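Tyrosyl-tRNA synthetase (Pyrococcus horikoshii, PDB 2CYC) probably joins tyrosine to its cognate tRNA, first activating the amino acid with ATP and then passing it to the acceptor end of the tRNA. Local coordinates at residues Cys279-Leu290 against Phe329-Lys340. Residues are numbered along the deposited sequence; the frame is centred on the assembly and turned at random.
Sequences CPAREVRYNPVL and FAEGKLHPLDLK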
ATOM      1  N   CYS A 279      37.935  15.134 -16.128  1.00 29.78           N
ATOM      2  CA  CYS A 279      39.108  14.740 -15.351  1.00 29.26           C
ATOM      3  C   CYS A 279      40.130  15.877 -15.389  1.00 29.78           C
ATOM      4  O   CYS A 279      41.165  15.776 -16.063  1.00 25.99           O
ATOM      5  CB  CYS A 279      39.706  13.469 -15.959  1.00 23.06           C
ATOM      6  SG  CYS A 279      41.154  12.779 -15.116  1.00 28.17           S
ATOM      7  N   PRO A 280      39.845  16.979 -14.671  1.00 27.14           N
ATOM      8  CA  PRO A 280      40.724  18.153 -14.609  1.00 28.76           C
ATOM      9  C   PRO A 280      42.082  17.808 -14.048  1.00 29.56           C
ATOM     10  O   PRO A 280      42.192  17.091 -13.053  1.00 30.20           O
ATOM     11  CB  PRO A 280      39.972  19.116 -13.686  1.00 31.49           C
ATOM     12  CG  PRO A 280      38.550  18.691 -13.822  1.00 31.59           C
ATOM     13  CD  PRO A 280      38.644  17.185 -13.848  1.00 28.78           C
ATOM     14  N   ALA A 281      43.123  18.329 -14.684  1.00 32.26           N
ATOM     15  CA  ALA A 281      44.480  18.075 -14.232  1.00 26.45           C
ATOM     16  C   ALA A 281      44.620  18.476 -12.763  1.00 27.55           C
ATOM     17  O   ALA A 281      44.152  19.544 -12.352  1.00 30.12           O
ATOM     18  CB  ALA A 281      45.475  18.862 -15.098  1.00 27.11           C
ATOM     19  N   ARG A 282      45.259  17.605 -11.984  1.00 27.68           N
ATOM     20  CA  ARG A 282      45.504  17.814 -10.553  1.00 30.51           C
ATOM     21  C   ARG A 282      44.269  17.853  -9.657  1.00 31.20           C
ATOM     22  O   ARG A 282      44.398  17.913  -8.434  1.00 39.03           O
ATOM     23  CB  ARG A 282      46.317  19.094 -10.327  1.00 32.19           C
ATOM     24  CG  ARG A 282      47.628  19.131 -11.082  1.00 34.96           C
ATOM     25  CD  ARG A 282      48.546  20.209 -10.537  1.00 40.30           C
ATOM     26  NE  ARG A 282      49.809  20.242 -11.265  1.00 54.11           N
ATOM     27  CZ  ARG A 282      50.879  20.935 -10.887  1.00 61.30           C
ATOM     28  NH1 ARG A 282      50.847  21.661  -9.775  1.00 64.34           N
ATOM     29  NH2 ARG A 282      51.982  20.906 -11.626  1.00 58.72           N
ATOM     30  N   GLU A 283      43.077  17.823 -10.245  1.00 28.83           N
ATOM     31  CA  GLU A 283      41.852  17.848  -9.446  1.00 30.15           C
ATOM     32  C   GLU A 283      41.622  16.473  -8.819  1.00 28.27           C
ATOM     33  O   GLU A 283      41.533  15.470  -9.529  1.00 32.90           O
ATOM     34  CB  GLU A 283      40.660  18.235 -10.327  1.00 26.63           C
ATOM     35  CG  GLU A 283      39.298  18.230  -9.630  1.00 33.92           C
ATOM     36  CD  GLU A 283      39.241  19.110  -8.386  1.00 37.01           C
ATOM     37  OE1 GLU A 283      39.841  20.203  -8.383  1.00 40.86           O
ATOM     38  OE2 GLU A 283      38.575  18.710  -7.409  1.00 40.14           O
ATOM     39  N   VAL A 284      41.541  16.424  -7.491  1.00 30.40           N
ATOM     40  CA  VAL A 284      41.321  15.162  -6.792  1.00 32.35           C
ATOM     41  C   VAL A 284      40.078  15.153  -5.911  1.00 33.96           C
ATOM     42  O   VAL A 284      39.742  14.120  -5.344  1.00 37.54           O
ATOM     43  CB  VAL A 284      42.532  14.766  -5.910  1.00 30.82           C
ATOM     44  CG1 VAL A 284      43.767  14.557  -6.776  1.00 23.07           C
ATOM     45  CG2 VAL A 284      42.778  15.835  -4.847  1.00 29.35           C
ATOM     46  N   ARG A 285      39.403  16.293  -5.793  1.00 34.91           N
ATOM     47  CA  ARG A 285      38.185  16.390  -4.980  1.00 37.15           C
ATOM     48  C   ARG A 285      36.977  15.834  -5.750  1.00 36.65           C
ATOM     49  O   ARG A 285      36.232  14.997  -5.241  1.00 33.72           O
ATOM     50  CB  ARG A 285      37.928  17.849  -4.600  1.00 46.54           C
ATOM     51  CG  ARG A 285      36.577  18.115  -3.949  1.00 57.50           C
ATOM     52  CD  ARG A 285      36.263  19.610  -3.985  1.00 70.50           C
ATOM     53  NE  ARG A 285      34.938  19.946  -3.466  1.00 74.13           N
ATOM     54  CZ  ARG A 285      34.582  19.837  -2.190  1.00 79.80           C
ATOM     55  NH1 ARG A 285      33.354  20.170  -1.816  1.00 80.79           N
ATOM     56  NH2 ARG A 285      35.453  19.395  -1.288  1.00 79.09           N
ATOM     57  N   TYR A 286      36.777  16.321  -6.971  1.00 30.44           N
ATOM     58  CA  TYR A 286      35.685  15.844  -7.809  1.00 32.29           C
ATOM     59  C   TYR A 286      36.324  15.448  -9.134  1.00 32.19           C
ATOM     60  O   TYR A 286      36.688  16.299  -9.950  1.00 31.74           O
ATOM     61  CB  TYR A 286      34.620  16.928  -8.019  1.00 28.10           C
ATOM     62  CG  TYR A 286      33.430  16.392  -8.770  1.00 28.28           C
ATOM     63  CD1 TYR A 286      33.493  16.189 -10.145  1.00 23.93           C
ATOM     64  CD2 TYR A 286      32.275  15.993  -8.098  1.00 26.15           C
ATOM     65  CE1 TYR A 286      32.448  15.596 -10.836  1.00 21.69           C
ATOM     66  CE2 TYR A 286      31.215  15.395  -8.784  1.00 24.99           C
ATOM     67  CZ  TYR A 286      31.312  15.199 -10.152  1.00 27.45           C
ATOM     68  OH  TYR A 286      30.292  14.593 -10.844  1.00 27.02           O
ATOM     69  N   ASN A 287      36.448  14.146  -9.344  1.00 28.21           N
ATOM     70  CA  ASN A 287      37.055  13.619 -10.551  1.00 26.99           C
ATOM     71  C   ASN A 287      36.482  12.230 -10.828  1.00 26.80           C
ATOM     72  O   ASN A 287      36.882  11.245 -10.202  1.00 23.44           O
ATOM     73  CB  ASN A 287      38.570  13.554 -10.316  1.00 25.49           C
ATOM     74  CG  ASN A 287      39.356  13.222 -11.568  1.00 28.38           C
ATOM     75  OD1 ASN A 287      40.468  13.729 -11.762  1.00 33.03           O
ATOM     76  ND2 ASN A 287      38.804  12.360 -12.410  1.00 20.70           N
ATOM     77  N   PRO A 288      35.531  12.137 -11.768  1.00 25.79           N
ATOM     78  CA  PRO A 288      34.917  10.850 -12.105  1.00 25.13           C
ATOM     79  C   PRO A 288      35.935   9.772 -12.467  1.00 26.32           C
ATOM     80  O   PRO A 288      35.781   8.605 -12.096  1.00 23.94           O
ATOM     81  CB  PRO A 288      33.999  11.204 -13.270  1.00 27.24           C
ATOM     82  CG  PRO A 288      33.597  12.625 -12.939  1.00 30.11           C
ATOM     83  CD  PRO A 288      34.904  13.237 -12.522  1.00 22.72           C
ATOM     84  N   VAL A 289      36.984  10.164 -13.181  1.00 23.28           N
ATOM     85  CA  VAL A 289      37.985   9.198 -13.574  1.00 22.53           C
ATOM     86  C   VAL A 289      38.735   8.625 -12.375  1.00 24.22           C
ATOM     87  O   VAL A 289      38.920   7.406 -12.293  1.00 23.44           O
ATOM     88  CB  VAL A 289      38.998   9.793 -14.575  1.00 26.52           C
ATOM     89  CG1 VAL A 289      40.063   8.751 -14.898  1.00 18.51           C
ATOM     90  CG2 VAL A 289      38.277  10.225 -15.855  1.00 23.76           C
ATOM     91  N   LEU A 290      39.171   9.484 -11.455  1.00 19.56           N
ATOM     92  CA  LEU A 290      39.889   8.996 -10.276  1.00 22.87           C
ATOM     93  C   LEU A 290      38.932   8.151  -9.427  1.00 22.67           C
ATOM     94  O   LEU A 290      39.356   7.209  -8.758  1.00 24.82           O
ATOM     95  CB  LEU A 290      40.440  10.163  -9.434  1.00 23.34           C
ATOM     96  CG  LEU A 290      41.660  10.947  -9.947  1.00 31.67           C
ATOM     97  CD1 LEU A 290      41.954  12.102  -8.984  1.00 24.32           C
ATOM     98  CD2 LEU A 290      42.882  10.019 -10.056  1.00 20.45           C
ATOM     99  N   PHE A 329      48.943  12.358  -9.257  1.00 31.58           N
ATOM    100  CA  PHE A 329      48.001  13.132 -10.060  1.00 31.32           C
ATOM    101  C   PHE A 329      47.870  14.542  -9.489  1.00 31.39           C
ATOM    102  O   PHE A 329      47.910  15.530 -10.225  1.00 32.84           O
ATOM    103  CB  PHE A 329      46.619  12.456 -10.087  1.00 26.98           C
ATOM    104  CG  PHE A 329      45.673  13.048 -11.104  1.00 26.58           C
ATOM    105  CD1 PHE A 329      45.720  12.642 -12.440  1.00 27.08           C
ATOM    106  CD2 PHE A 329      44.771  14.046 -10.739  1.00 22.67           C
ATOM    107  CE1 PHE A 329      44.884  13.221 -13.399  1.00 25.27           C
ATOM    108  CE2 PHE A 329      43.933  14.636 -11.685  1.00 19.72           C
ATOM    109  CZ  PHE A 329      43.989  14.224 -13.022  1.00 25.41           C
ATOM    110  N   ALA A 330      47.715  14.631  -8.173  1.00 28.50           N
ATOM    111  CA  ALA A 330      47.577  15.923  -7.513  1.00 29.78           C
ATOM    112  C   ALA A 330      48.803  16.793  -7.765  1.00 32.19           C
ATOM    113  O   ALA A 330      48.686  18.008  -7.928  1.00 32.95           O
ATOM    114  CB  ALA A 330      47.378  15.731  -6.012  1.00 26.40           C
ATOM    115  N   GLU A 331      49.975  16.163  -7.806  1.00 26.69           N
ATOM    116  CA  GLU A 331      51.225  16.882  -8.038  1.00 33.39           C
ATOM    117  C   GLU A 331      51.536  17.137  -9.515  1.00 32.05           C
ATOM    118  O   GLU A 331      52.616  17.612  -9.846  1.00 33.20           O
ATOM    119  CB  GLU A 331      52.387  16.122  -7.389  1.00 34.73           C
ATOM    120  CG  GLU A 331      52.289  16.070  -5.868  1.00 38.50           C
ATOM    121  CD  GLU A 331      53.320  15.155  -5.228  1.00 39.88           C
ATOM    122  OE1 GLU A 331      53.332  15.072  -3.981  1.00 46.08           O
ATOM    123  OE2 GLU A 331      54.108  14.518  -5.958  1.00 39.23           O
ATOM    124  N   GLY A 332      50.594  16.821 -10.399  1.00 33.80           N
ATOM    125  CA  GLY A 332      50.815  17.041 -11.819  1.00 27.60           C
ATOM    126  C   GLY A 332      51.871  16.148 -12.444  1.00 28.82           C
ATOM    127  O   GLY A 332      52.422  16.468 -13.492  1.00 32.52           O
ATOM    128  N   LYS A 333      52.170  15.023 -11.808  1.00 29.21           N
ATOM    129  CA  LYS A 333      53.155  14.101 -12.359  1.00 29.36           C
ATOM    130  C   LYS A 333      52.479  13.044 -13.244  1.00 27.60           C
ATOM    131  O   LYS A 333      53.133  12.354 -14.029  1.00 28.43           O
ATOM    132  CB  LYS A 333      53.947  13.451 -11.222  1.00 35.53           C
ATOM    133  CG  LYS A 333      54.818  14.461 -10.481  1.00 38.91           C
ATOM    134  CD  LYS A 333      55.399  13.898  -9.197  1.00 47.07           C
ATOM    135  CE  LYS A 333      56.171  14.979  -8.446  1.00 51.48           C
ATOM    136  NZ  LYS A 333      56.858  14.445  -7.239  1.00 56.83           N
ATOM    137  N   LEU A 334      51.160  12.933 -13.116  1.00 23.26           N
ATOM    138  CA  LEU A 334      50.372  11.993 -13.920  1.00 28.29           C
ATOM    139  C   LEU A 334      49.297  12.840 -14.590  1.00 24.81           C
ATOM    140  O   LEU A 334      48.421  13.387 -13.919  1.00 22.40           O
ATOM    141  CB  LEU A 334      49.716  10.926 -13.041  1.00 26.66           C
ATOM    142  CG  LEU A 334      48.712  10.013 -13.750  1.00 27.66           C
ATOM    143  CD1 LEU A 334      49.417   9.253 -14.872  1.00 25.84           C
ATOM    144  CD2 LEU A 334      48.077   9.056 -12.737  1.00 20.70           C
ATOM    145  N   HIS A 335      49.361  12.948 -15.908  1.00 20.59           N
ATOM    146  CA  HIS A 335      48.404  13.780 -16.630  1.00 24.76           C
ATOM    147  C   HIS A 335      47.146  13.035 -17.092  1.00 19.24           C
ATOM    148  O   HIS A 335      47.205  11.868 -17.462  1.00 25.51           O
ATOM    149  CB  HIS A 335      49.115  14.426 -17.824  1.00 23.77           C
ATOM    150  CG  HIS A 335      48.355  15.552 -18.450  1.00 29.77           C
ATOM    151  ND1 HIS A 335      47.259  15.351 -19.263  1.00 25.74           N
ATOM    152  CD2 HIS A 335      48.515  16.894 -18.359  1.00 26.03           C
ATOM    153  CE1 HIS A 335      46.775  16.521 -19.644  1.00 27.53           C
ATOM    154  NE2 HIS A 335      47.519  17.473 -19.108  1.00 32.02           N
ATOM    155  N   PRO A 336      45.989  13.714 -17.073  1.00 22.22           N
ATOM    156  CA  PRO A 336      44.718  13.117 -17.495  1.00 22.46           C
ATOM    157  C   PRO A 336      44.801  12.384 -18.836  1.00 25.17           C
ATOM    158  O   PRO A 336      44.150  11.359 -19.017  1.00 27.58           O
ATOM    159  CB  PRO A 336      43.787  14.315 -17.552  1.00 21.44           C
ATOM    160  CG  PRO A 336      44.271  15.144 -16.413  1.00 19.98           C
ATOM    161  CD  PRO A 336      45.779  15.084 -16.573  1.00 23.21           C
ATOM    162  N   LEU A 337      45.594  12.902 -19.775  1.00 23.52           N
ATOM    163  CA  LEU A 337      45.723  12.249 -21.082  1.00 27.27           C
ATOM    164  C   LEU A 337      46.172  10.796 -20.935  1.00 24.88           C
ATOM    165  O   LEU A 337      45.606   9.892 -21.548  1.00 26.61           O
ATOM    166  CB  LEU A 337      46.737  12.986 -21.971  1.00 23.25           C
ATOM    167  CG  LEU A 337      46.339  14.335 -22.590  1.00 28.58           C
ATOM    168  CD1 LEU A 337      47.575  14.998 -23.156  1.00 22.29           C
ATOM    169  CD2 LEU A 337      45.294  14.130 -23.686  1.00 26.93           C
ATOM    170  N   ASP A 338      47.194  10.574 -20.118  1.00 23.89           N
ATOM    171  CA  ASP A 338      47.721   9.228 -19.927  1.00 26.26           C
ATOM    172  C   ASP A 338      46.848   8.377 -19.007  1.00 23.86           C
ATOM    173  O   ASP A 338      46.635   7.197 -19.276  1.00 29.69           O
ATOM    174  CB  ASP A 338      49.154   9.318 -19.409  1.00 20.59           C
ATOM    175  CG  ASP A 338      50.038  10.163 -20.322  1.00 30.49           C
ATOM    176  OD1 ASP A 338      50.087   9.864 -21.534  1.00 25.25           O
ATOM    177  OD2 ASP A 338      50.674  11.124 -19.839  1.00 25.48           O
ATOM    178  N   LEU A 339      46.336   8.972 -17.934  1.00 23.69           N
ATOM    179  CA  LEU A 339      45.468   8.241 -17.011  1.00 25.42           C
ATOM    180  C   LEU A 339      44.215   7.736 -17.741  1.00 24.99           C
ATOM    181  O   LEU A 339      43.857   6.558 -17.636  1.00 25.77           O
ATOM    182  CB  LEU A 339      45.046   9.132 -15.838  1.00 21.09           C
ATOM    183  CG  LEU A 339      44.070   8.476 -14.846  1.00 19.97           C
ATOM    184  CD1 LEU A 339      44.678   7.187 -14.262  1.00 18.26           C
ATOM    185  CD2 LEU A 339      43.749   9.467 -13.745  1.00 18.40           C
ATOM    186  N   LYS A 340      43.558   8.624 -18.489  1.00 23.15           N
ATOM    187  CA  LYS A 340      42.356   8.246 -19.235  1.00 25.99           C
ATOM    188  C   LYS A 340      42.599   7.056 -20.166  1.00 26.19           C
ATOM    189  O   LYS A 340      41.792   6.127 -20.231  1.00 22.94           O
ATOM    190  CB  LYS A 340      41.844   9.416 -20.078  1.00 22.89           C
ATOM    191  CG  LYS A 340      41.082  10.498 -19.338  1.00 24.87           C
ATOM    192  CD  LYS A 340      40.638  11.541 -20.361  1.00 23.63           C
ATOM    193  CE  LYS A 340      39.876  12.678 -19.735  1.00 30.67           C
ATOM    194  NZ  LYS A 340      39.320  13.569 -20.789  1.00 26.93           N
TER
HETATM  195  O   HOH W   1      47.444  15.571 -12.917  1.00 23.12           O
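Arg282 approaches Ala330 to 4.1 Å between CA atoms, where the type II beta turn from Pro280 to Glu283 meets the C-terminal end of helix 322-330. That helix closes in a Schellman motif, with Gly332, at positive phi, as its C-prime residue. The contact is structural packing away from the tyrosine pocket. It joins the turn and the start of helix 288-297 to the link between helices 322-330 and 336-350.

Phe329 is the central side chain. Its CG stands anti to the backbone N (chi1 -169°), which carries the ring in against the turn. Pro280 O lies at the ring edge, 3.3 Å from CE2. A water sits above the centre of one face, and Leu290 covers the opposite face, with CD2 offset toward the rim. Cys279 SG comes obliquely to the ring, 3.8 Å from CZ, and also packs on Pro336 CB. With an alanine at Phe329, a gap would probably open beside the turn, and Leu290 and the Cys279 sulfur would lose their aromatic partner.

Pro336 fits against the start of the turn, where its CG meets Cys279 O and Ala281 CA. Leu339 CD2 touches both Val289 CG1 and Leu290 CD2, at 3.9 and 3.8 Å. Lys340 lays its CE against Cys279 CB, while its NZ is hydrogen-bonded to the backbone O atoms of Arg275 and Ala277. On the more exposed side, Val284 CG1 meets Ala330 CB. The Arg282 chain, extended from CG to NE, runs along the helix end, and Glu331 O lies over one guanidinium face.

The same water bridges the two segments. It accepts from Arg282 N at 3.1 Å and donates to Phe329 O and to Leu334 O, the latter at 2.6 Å.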